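Local coordinates for HP0420 homologue (Helicobacter felis, PDB 3LW3), which is of unknown function but adopts the hotdog fold, that of a superfamily rich in acyl-CoA thioesterases and dehydratases, so it may act on acyl thioesters, at the interface of chains A and B. Numbering follows the deposited sequence. Chains: chain A/B, HP0420 homologue.

Contact 1: the interface of chains A and B. Residues chain A 19-22, 27, 62, 65-66, 69, 79; chain B 49-51, 56-58.
In this hotdog-fold pair, the loop of chain B that leads into helix 57-72 docks against the same helix and an N-terminal loop of chain A, and a disulfide ties the two chains. B:His56 carries the largest buried surface of the patch. Its CG stands anti to the backbone N (chi1 -165°), which sends the imidazole into chain A. CB grazes the methyl A:Leu22 CD1, which then sits over the centre of one ring face, 3.4 Å from B:His56 CG, with CD2 and ND1 also beneath it. Further out, the CE1 end of the ring lies against the A:Gly62 backbone, B:His56 CE1 being 3.5 Å from A:Gly62 CA, while NE2 ends 3.8 Å from the backbone A:Phe66 N, which meets the ring edge in plane. The second methyl, A:Leu22 CD2, covers the centre of one A:Phe66 ring face, so a single leucine bridges both rings. Beside this, A:Cys19 SG is bonded to B:Cys50 SG at 2.0 Å. Around the disulfide, A:Arg21 N donates to the carbonyl B:Cys50 O at 2.8 Å, and A:Cys19 N reaches the carboxylate B:Glu51 OE2 at 2.9 Å from above its plane. The other oxygen, B:Glu51 OE1, is linked through a water to the hydroxyl A:Thr20 OG1. B:Leu49 CD1 lies against a guanidinium face of A:Arg21 near its rim. The helices touch where A:Gly62 CA meets B:Gly58 CA at 3.4 Å.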
# COMPACT_ATOMS: atom_id res chain seq x y z
N CYS A 19 -0.60 -8.51 14.85
CA CYS A 19 -1.43 -8.93 13.71
C CYS A 19 -2.03 -10.33 13.85
O CYS A 19 -1.92 -11.15 12.93
CB CYS A 19 -0.61 -8.87 12.43
SG CYS A 19 -0.38 -7.21 11.81
N THR A 20 -2.73 -10.57 14.96
CA THR A 20 -3.36 -11.86 15.22
C THR A 20 -4.37 -12.24 14.13
O THR A 20 -4.64 -13.44 13.92
CB THR A 20 -4.05 -11.93 16.63
OG1 THR A 20 -5.20 -11.07 16.68
CG2 THR A 20 -3.10 -11.52 17.73
N ARG A 21 -4.97 -11.25 13.46
CA ARG A 21 -6.03 -11.54 12.50
C ARG A 21 -5.55 -11.57 11.05
O ARG A 21 -6.34 -11.78 10.14
CB ARG A 21 -7.20 -10.55 12.63
CG ARG A 21 -8.05 -10.71 13.91
CD ARG A 21 -9.20 -11.74 13.74
NE ARG A 21 -10.55 -11.14 13.60
CZ ARG A 21 -11.30 -11.24 12.50
NH1 ARG A 21 -10.82 -11.87 11.42
NH2 ARG A 21 -12.53 -10.70 12.47
N LEU A 22 -4.25 -11.42 10.83
CA LEU A 22 -3.77 -11.22 9.46
C LEU A 22 -3.67 -12.51 8.64
O LEU A 22 -3.12 -13.50 9.10
CB LEU A 22 -2.42 -10.51 9.47
CG LEU A 22 -1.87 -10.07 8.11
CD1 LEU A 22 -2.04 -8.58 7.89
CD2 LEU A 22 -0.42 -10.39 8.15
N CYS A 27 -0.66 -11.76 2.32
CA CYS A 27 0.36 -10.78 2.71
C CYS A 27 1.75 -11.34 2.46
O CYS A 27 2.34 -11.06 1.45
CB CYS A 27 0.19 -10.37 4.18
SG CYS A 27 1.35 -9.13 4.79
N GLY A 62 2.17 -3.76 2.29
CA GLY A 62 1.55 -4.67 3.25
C GLY A 62 2.59 -5.66 3.78
O GLY A 62 2.69 -5.86 5.00
N SER A 65 5.13 -3.81 5.95
CA SER A 65 4.42 -3.43 7.17
C SER A 65 4.38 -4.57 8.17
O SER A 65 4.62 -4.37 9.38
CB SER A 65 2.98 -2.98 6.83
OG SER A 65 3.00 -1.71 6.13
N PHE A 66 4.03 -5.76 7.67
CA PHE A 66 3.99 -6.96 8.50
C PHE A 66 5.39 -7.24 9.06
O PHE A 66 5.53 -7.45 10.27
CB PHE A 66 3.45 -8.12 7.68
CG PHE A 66 3.34 -9.42 8.44
CD1 PHE A 66 2.85 -9.45 9.73
CD2 PHE A 66 3.69 -10.62 7.81
CE1 PHE A 66 2.73 -10.72 10.41
CE2 PHE A 66 3.59 -11.81 8.45
CZ PHE A 66 3.12 -11.86 9.76
N LEU A 69 6.17 -4.65 11.92
CA LEU A 69 5.43 -4.98 13.15
C LEU A 69 6.02 -6.19 13.88
O LEU A 69 6.13 -6.19 15.09
CB LEU A 69 3.94 -5.21 12.83
CG LEU A 69 3.27 -3.86 12.54
CD1 LEU A 69 1.89 -4.00 11.80
CD2 LEU A 69 3.11 -3.09 13.86
N ILE A 79 1.12 1.06 13.04
CA ILE A 79 1.98 1.81 12.12
C ILE A 79 1.33 3.20 11.97
O ILE A 79 0.16 3.33 11.53
CB ILE A 79 2.15 1.10 10.72
CG1 ILE A 79 3.04 -0.14 10.85
CG2 ILE A 79 2.78 2.06 9.67
CD1 ILE A 79 2.83 -1.11 9.80
N LEU B 49 -7.92 -7.25 7.90
CA LEU B 49 -7.53 -6.93 9.29
C LEU B 49 -6.12 -7.38 9.64
O LEU B 49 -5.68 -8.48 9.26
CB LEU B 49 -8.51 -7.61 10.26
CG LEU B 49 -9.91 -7.01 10.24
CD1 LEU B 49 -10.85 -7.90 11.04
CD2 LEU B 49 -9.95 -5.57 10.74
N CYS B 50 -5.41 -6.53 10.39
CA CYS B 50 -4.19 -6.94 11.06
C CYS B 50 -4.58 -7.45 12.43
O CYS B 50 -4.28 -8.58 12.78
CB CYS B 50 -3.25 -5.75 11.20
SG CYS B 50 -1.89 -5.96 12.38
N GLU B 51 -5.26 -6.60 13.19
CA GLU B 51 -5.82 -6.98 14.51
C GLU B 51 -7.34 -6.99 14.42
O GLU B 51 -7.92 -6.55 13.42
CB GLU B 51 -5.37 -6.02 15.64
CG GLU B 51 -3.89 -5.55 15.62
CD GLU B 51 -2.94 -6.56 16.27
OE1 GLU B 51 -3.44 -7.64 16.67
OE2 GLU B 51 -1.71 -6.30 16.32
N HIS B 56 -5.11 -3.67 8.31
CA HIS B 56 -3.70 -3.68 7.97
C HIS B 56 -3.25 -2.51 7.10
O HIS B 56 -3.96 -2.12 6.13
CB HIS B 56 -3.36 -4.96 7.23
CG HIS B 56 -1.89 -5.21 7.17
ND1 HIS B 56 -1.21 -5.45 6.01
CD2 HIS B 56 -0.98 -5.27 8.16
CE1 HIS B 56 0.07 -5.64 6.28
NE2 HIS B 56 0.23 -5.55 7.59
N ALA B 57 -2.09 -1.94 7.45
CA ALA B 57 -1.55 -0.81 6.70
C ALA B 57 -1.46 -1.07 5.18
O ALA B 57 -1.59 -0.11 4.40
CB ALA B 57 -0.19 -0.37 7.25
N GLY B 58 -1.21 -2.31 4.75
CA GLY B 58 -1.18 -2.59 3.32
C GLY B 58 -2.48 -2.19 2.62
O GLY B 58 -2.43 -1.63 1.51
O HOH W 1 -6.06 -8.54 17.46

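Contact 2: the interface of chains A and B. Residues chain A 53-54, 87-89; chain B 78, 136, 138.
Mostly apolar, this patch of the hotdog dimer sets the loop after strand 77-86 of one chain, together with A:Asp53 and A:Val54, against B:Leu78 and a C-terminal segment of the other. The ring contact comes first: A:Pro89 and B:Phe138 meet tip to tip, with the pyrrolidine CD over one aromatic face, displaced toward the rim and 3.9 Å from the centroid of the B:Phe138 ring. Aliphatic packing continues from the same proline, whose CG rests 3.8 Å from B:Arg136 CD and also touches B:Leu78 CD1. The other leucine branch, B:Leu78 CD2, crosses obliquely to A:Val54 CG1 at 3.6 Å. A:Val54 CG2 touches the same leucine methyl and also lies 3.4 Å from B:Arg136 NE, valine and arginine crossing at about a right angle. Charge adds a loose pairing without a hydrogen bond, A:Asp53 OD2 to B:Arg136 NE at 3.5 Å, with carboxylate and guanidinium planes 32° apart. It deserves little weight, because the arginine chain starts nearly eclipsed (chi1 7°), a strained and less certain placement. In the fold, the patch lies toward the ends of the strands, where a short C-terminal segment assigned to chain B, with the chain just before B:Arg136 not modelled, lies against chain A.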
# COMPACT_ATOMS: atom_id res chain seq x y z
N ASP A 53 2.69 -7.05 -15.16
CA ASP A 53 4.06 -7.18 -14.73
C ASP A 53 4.37 -6.23 -13.55
O ASP A 53 5.54 -5.88 -13.31
CB ASP A 53 4.94 -6.86 -15.93
CG ASP A 53 4.57 -5.52 -16.58
OD1 ASP A 53 3.42 -5.03 -16.38
OD2 ASP A 53 5.42 -4.92 -17.28
N VAL A 54 3.34 -5.83 -12.79
CA VAL A 54 3.49 -4.91 -11.65
C VAL A 54 2.55 -5.28 -10.50
O VAL A 54 1.31 -5.13 -10.61
CB VAL A 54 3.18 -3.45 -12.02
CG1 VAL A 54 3.43 -2.56 -10.82
CG2 VAL A 54 4.01 -2.98 -13.21
N LEU A 87 11.72 0.47 -5.44
CA LEU A 87 12.88 0.68 -6.31
C LEU A 87 12.79 -0.01 -7.65
O LEU A 87 13.52 0.34 -8.59
CB LEU A 87 14.16 0.28 -5.60
CG LEU A 87 14.41 0.99 -4.27
CD1 LEU A 87 15.57 0.30 -3.55
CD2 LEU A 87 14.69 2.47 -4.45
N ALA A 88 11.89 -0.98 -7.74
CA ALA A 88 11.71 -1.75 -8.97
C ALA A 88 10.35 -2.41 -8.92
O ALA A 88 9.88 -2.75 -7.85
CB ALA A 88 12.82 -2.79 -9.12
N PRO A 89 9.72 -2.60 -10.08
CA PRO A 89 8.42 -3.30 -10.08
C PRO A 89 8.68 -4.75 -9.75
O PRO A 89 9.76 -5.28 -10.03
CB PRO A 89 7.94 -3.21 -11.53
CG PRO A 89 9.02 -2.55 -12.28
CD PRO A 89 10.24 -2.38 -11.43
N LEU B 78 4.22 3.99 -12.65
CA LEU B 78 4.56 3.26 -11.43
C LEU B 78 4.65 4.23 -10.29
O LEU B 78 5.23 5.31 -10.41
CB LEU B 78 5.95 2.61 -11.55
CG LEU B 78 6.12 1.43 -12.49
CD1 LEU B 78 7.60 1.04 -12.60
CD2 LEU B 78 5.31 0.23 -12.05
N ARG B 136 9.17 -2.79 -19.41
CA ARG B 136 9.91 -1.85 -18.54
C ARG B 136 11.37 -2.11 -18.18
O ARG B 136 11.65 -2.98 -17.44
CB ARG B 136 9.26 -1.61 -17.19
CG ARG B 136 8.06 -2.42 -16.73
CD ARG B 136 7.38 -1.66 -15.58
NE ARG B 136 5.98 -1.83 -15.68
CZ ARG B 136 5.17 -0.96 -16.16
NH1 ARG B 136 5.67 0.18 -16.48
NH2 ARG B 136 3.88 -1.26 -16.32
N PHE B 138 15.15 -1.52 -16.66
CA PHE B 138 15.77 -1.24 -15.41
C PHE B 138 17.28 -1.63 -15.43
O PHE B 138 17.67 -2.44 -16.23
CB PHE B 138 14.94 -1.96 -14.30
CG PHE B 138 13.80 -1.20 -13.90
CD1 PHE B 138 12.60 -1.31 -14.57
CD2 PHE B 138 13.90 -0.30 -12.96
CE1 PHE B 138 11.61 -0.59 -14.29
CE2 PHE B 138 12.85 0.43 -12.68
CZ PHE B 138 11.73 0.28 -13.40

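Contact 3: the interface of chains A and B. Residues chain A 79-82; chain B 61, 82-86.
Strand 77-86 of chain A runs antiparallel to the same strand of chain B, an edge-to-edge pairing typical of hotdog dimers that carries the sheet across the two-fold axis. The backbone forms the tight part. B:Val84 N donates to the carbonyl A:Met82 O at 2.9 Å, nearly along the C=O axis (169°), and A:Met82 N returns a bond to B:Val84 O at 3.0 Å, in the carbonyl plane. Two residues along, B:Leu86 N donates to A:Ser80 O at 2.8 Å from well above the carbonyl plane, a more tilted approach. Side-chain packing is closest beside the reciprocal pair: A:Met82 CG presses on B:Val84 CG2 at 3.3 Å, tighter than usual van der Waals contact. The two side chains lie alongside and point the same way, with CG of A:Met82 held between the backbone N and the carbonyl carbon (chi1 66°). The thioether then bends at chi3, and its methyl CE reaches B:Val61 CG2 tip to tip at a looser 4.0 Å. On the opposite side of the sheet the contact is polar and looser, bridged by a water. The hydroxyl A:Ser81 OG holds this water at 2.8 Å, and the side-chain amine B:Lys83 NZ binds it at 2.7 Å. The lysine also makes a weak bond to A:Met82 O, a carbonyl already engaged by the strand pairing. The site thus joins the sheets of the two subunits into one continuous sheet.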
# COMPACT_ATOMS: atom_id res chain seq x y z
N ILE A 79 1.12 1.06 13.04
CA ILE A 79 1.98 1.81 12.12
C ILE A 79 1.33 3.20 11.97
O ILE A 79 0.16 3.33 11.53
CB ILE A 79 2.15 1.10 10.72
CG1 ILE A 79 3.04 -0.14 10.85
CG2 ILE A 79 2.78 2.06 9.67
CD1 ILE A 79 2.83 -1.11 9.80
N SER A 80 2.05 4.23 12.37
CA SER A 80 1.53 5.60 12.33
C SER A 80 1.99 6.37 11.08
O SER A 80 1.31 7.32 10.67
CB SER A 80 1.93 6.37 13.58
OG SER A 80 3.34 6.35 13.72
N SER A 81 3.13 5.98 10.50
CA SER A 81 3.62 6.65 9.27
C SER A 81 4.72 5.82 8.64
O SER A 81 5.29 4.91 9.26
CB SER A 81 4.11 8.06 9.53
OG SER A 81 5.24 8.03 10.36
N MET A 82 4.97 6.11 7.38
CA MET A 82 6.07 5.47 6.66
C MET A 82 6.58 6.36 5.56
O MET A 82 5.83 7.18 5.00
CB MET A 82 5.58 4.13 6.08
CG MET A 82 4.51 4.23 5.00
SD MET A 82 3.88 2.62 4.48
CE MET A 82 2.93 2.10 5.84
N VAL B 61 -2.88 1.97 2.77
CA VAL B 61 -1.97 2.55 1.79
C VAL B 61 -2.33 2.05 0.37
O VAL B 61 -2.21 2.79 -0.58
CB VAL B 61 -0.55 2.28 2.19
CG1 VAL B 61 0.40 2.83 1.13
CG2 VAL B 61 -0.30 2.88 3.61
N MET B 82 6.62 7.10 -1.57
CA MET B 82 5.53 7.74 -0.85
C MET B 82 5.95 8.11 0.55
O MET B 82 6.84 7.49 1.13
CB MET B 82 4.33 6.78 -0.77
CG MET B 82 4.58 5.57 0.13
SD MET B 82 3.27 4.31 0.03
CE MET B 82 3.40 3.71 -1.64
N LYS B 83 5.30 9.14 1.09
CA LYS B 83 5.43 9.54 2.47
C LYS B 83 4.00 9.66 3.00
O LYS B 83 3.20 10.45 2.47
CB LYS B 83 6.13 10.87 2.57
CG LYS B 83 6.59 11.17 4.01
CD LYS B 83 5.46 11.80 4.85
CE LYS B 83 5.70 11.60 6.37
NZ LYS B 83 6.08 10.17 6.65
N VAL B 84 3.65 8.89 4.01
CA VAL B 84 2.24 8.77 4.40
C VAL B 84 2.08 8.72 5.91
O VAL B 84 2.95 8.17 6.65
CB VAL B 84 1.50 7.56 3.74
CG1 VAL B 84 1.64 7.56 2.24
CG2 VAL B 84 1.98 6.28 4.30
N ASN B 85 0.96 9.27 6.36
CA ASN B 85 0.58 9.32 7.79
C ASN B 85 -0.76 8.61 7.94
O ASN B 85 -1.76 8.97 7.28
CB ASN B 85 0.43 10.75 8.29
CG ASN B 85 1.72 11.54 8.21
OD1 ASN B 85 1.72 12.70 7.80
ND2 ASN B 85 2.82 10.92 8.58
N LEU B 86 -0.76 7.58 8.78
CA LEU B 86 -1.95 6.81 9.09
C LEU B 86 -2.45 7.40 10.40
O LEU B 86 -1.94 7.07 11.48
CB LEU B 86 -1.66 5.31 9.18
CG LEU B 86 -1.30 4.65 7.84
CD1 LEU B 86 0.01 5.07 7.27
CD2 LEU B 86 -1.32 3.11 7.91
O HOH W 2 7.33 8.86 8.62

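Contacts 1 and 3 are neighbours, their C-alpha centres about 14 Å apart, and A:Ile79 belongs to both. Contact 2 lies farther off, its C-alpha centre about 24 Å from that of contact 1 and 21 Å from that of contact 3. Strand 77-86 runs through all three, and helix 57-72 supplies residues to contacts 1 and 3. Together they combine sheet pairing across the axis, a covalent tie and peripheral packing. Because the two-fold repeats each contact with the chains exchanged, the pair is held at several separated points, consistent with a stable dimer.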